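Local coordinates for hypothetical protein PA3499 (Pseudomonas aeruginosa, PDB 2IG8) that is of unknown function but belongs to the YjgF-like family of small alpha/beta proteins and assembles from three chains, at residues L24-E28 / E29-S33. Residues are numbered along the deposited sequence; the frame is centred on the assembly and turned at random.
Sequences LLVGE and ELVMS
Leu24 and Val31, and then Val26 and Glu29, face each other as hydrogen-bonded pairs of an antiparallel two-residue beta hairpin, a worked example of how a tight turn sets strand register. Gly27 and Glu28 fill the corners of a type II' turn, and Gly27 supplies the positive phi (64°) demanded at its first corner. Beside the turn, Val26 N gives Glu29 O a straight bond of 2.7 Å, whereas the return bond from Glu29 N to Val26 O is longer, 3.0 Å, its donor standing 52° out of the carbonyl plane. The Leu24–Val31 pair repeats the reciprocal arrangement, with Leu24 N 2.7 Å from Val31 O. Between them, Leu25 and Leu30 form a non-hydrogen-bonded pair, where Leu25 CA also makes a CH...O contact with Glu29 O.

On the face bearing Leu24, Val26, Glu29 and Val31, the CG2 methyls of the two valines meet diagonally at 3.9 Å; in Val31, CG1 is anti to the backbone N (chi1 179°), which leaves CG2 beside that N and facing Val26. Val31 CB lies 3.4 Å from Leu24 O. Glu29 sets its CB against Val26 O, but its bent chain carries the carboxylate away to a hydrogen bond with Tyr79 OH. On the reverse face, Leu30 CD1 reaches Leu25 CB at 4.1 Å.

The hairpin joins strands 23-26 and 29-36 within the mixed sheet, flanked by strands 4-6 and 126-133. Leu30 packs its side against Leu68 of helix 53-70; on the other, Leu24 packs on Phe108, Val26 on Arg133 and Val31 on Ala110, all of the second subunit.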
loop_
_atom_site.group_PDB
_atom_site.type_symbol
_atom_site.label_atom_id
_atom_site.label_comp_id
_atom_site.label_asym_id
_atom_site.label_seq_id
_atom_site.Cartn_x
_atom_site.Cartn_y
_atom_site.Cartn_z
ATOM N N LEU B 24 -4.227 -8.161 12.968
ATOM C CA LEU B 24 -3.121 -8.556 13.839
ATOM C C LEU B 24 -2.659 -7.306 14.544
ATOM O O LEU B 24 -2.327 -6.318 13.878
ATOM C CB LEU B 24 -1.940 -9.125 13.044
ATOM C CG LEU B 24 -2.149 -10.375 12.187
ATOM C CD1 LEU B 24 -0.948 -10.555 11.297
ATOM C CD2 LEU B 24 -2.364 -11.601 13.048
ATOM N N LEU B 25 -2.631 -7.360 15.878
ATOM C CA LEU B 25 -2.123 -6.264 16.695
ATOM C C LEU B 25 -0.642 -6.542 16.905
ATOM O O LEU B 25 -0.254 -7.564 17.470
ATOM C CB LEU B 25 -2.882 -6.172 18.020
ATOM C CG LEU B 25 -2.478 -5.046 18.974
ATOM C CD1 LEU B 25 -2.740 -3.682 18.356
ATOM C CD2 LEU B 25 -3.221 -5.187 20.289
ATOM N N VAL B 26 0.181 -5.653 16.379
ATOM C CA VAL B 26 1.624 -5.822 16.358
ATOM C C VAL B 26 2.181 -4.649 17.133
ATOM O O VAL B 26 2.316 -3.552 16.593
ATOM C CB VAL B 26 2.152 -5.817 14.908
ATOM C CG1 VAL B 26 3.684 -5.808 14.889
ATOM C CG2 VAL B 26 1.571 -7.007 14.124
ATOM N N GLY B 27 2.469 -4.871 18.413
ATOM C CA GLY B 27 2.741 -3.766 19.327
ATOM C C GLY B 27 1.492 -2.910 19.474
ATOM O O GLY B 27 0.451 -3.393 19.907
ATOM N N GLU B 28 1.604 -1.636 19.111
ATOM C CA GLU B 28 0.475 -0.699 19.113
ATOM C C GLU B 28 -0.202 -0.627 17.740
ATOM O O GLU B 28 -1.258 -0.029 17.598
ATOM C CB GLU B 28 0.948 0.705 19.518
ATOM C CG GLU B 28 1.425 0.819 20.971
ATOM C CD GLU B 28 0.314 0.583 21.991
ATOM O OE1 GLU B 28 -0.861 0.863 21.700
ATOM O OE2 GLU B 28 0.624 0.128 23.104
ATOM N N GLU B 29 0.424 -1.220 16.733
ATOM C CA GLU B 29 -0.066 -1.150 15.358
ATOM C C GLU B 29 -1.145 -2.195 15.104
ATOM O O GLU B 29 -0.890 -3.382 15.283
ATOM C CB GLU B 29 1.091 -1.380 14.393
ATOM C CG GLU B 29 0.714 -1.157 12.936
ATOM C CD GLU B 29 0.741 0.312 12.524
ATOM O OE1 GLU B 29 1.459 1.119 13.168
ATOM O OE2 GLU B 29 0.072 0.622 11.523
ATOM N N LEU B 30 -2.338 -1.771 14.683
ATOM C CA LEU B 30 -3.381 -2.724 14.243
ATOM C C LEU B 30 -3.285 -2.930 12.743
ATOM O O LEU B 30 -3.680 -2.078 11.955
ATOM C CB LEU B 30 -4.779 -2.270 14.613
ATOM C CG LEU B 30 -5.853 -3.361 14.442
ATOM C CD1 LEU B 30 -5.549 -4.572 15.314
ATOM C CD2 LEU B 30 -7.241 -2.773 14.752
ATOM N N VAL B 31 -2.706 -4.050 12.367
ATOM C CA VAL B 31 -2.524 -4.411 10.977
ATOM C C VAL B 31 -3.788 -5.124 10.543
ATOM O O VAL B 31 -4.214 -6.082 11.190
ATOM C CB VAL B 31 -1.309 -5.335 10.797
ATOM C CG1 VAL B 31 -1.138 -5.725 9.325
ATOM C CG2 VAL B 31 -0.019 -4.690 11.382
ATOM N N MET B 32 -4.378 -4.664 9.451
ATOM C CA MET B 32 -5.654 -5.163 9.004
ATOM C C MET B 32 -5.594 -5.572 7.554
ATOM O O MET B 32 -4.938 -4.915 6.741
ATOM C CB MET B 32 -6.731 -4.059 9.157
ATOM C CG MET B 32 -7.075 -3.694 10.609
ATOM S SD MET B 32 -8.241 -2.282 10.815
ATOM C CE MET B 32 -7.020 -0.967 10.999
ATOM N N SER B 33 -6.328 -6.623 7.222
ATOM C CA SER B 33 -6.568 -6.979 5.844
ATOM C C SER B 33 -7.490 -5.980 5.188
ATOM O O SER B 33 -8.237 -5.258 5.851
ATOM C CB SER B 33 -7.198 -8.388 5.746
ATOM O OG SER B 33 -6.221 -9.397 6.015
#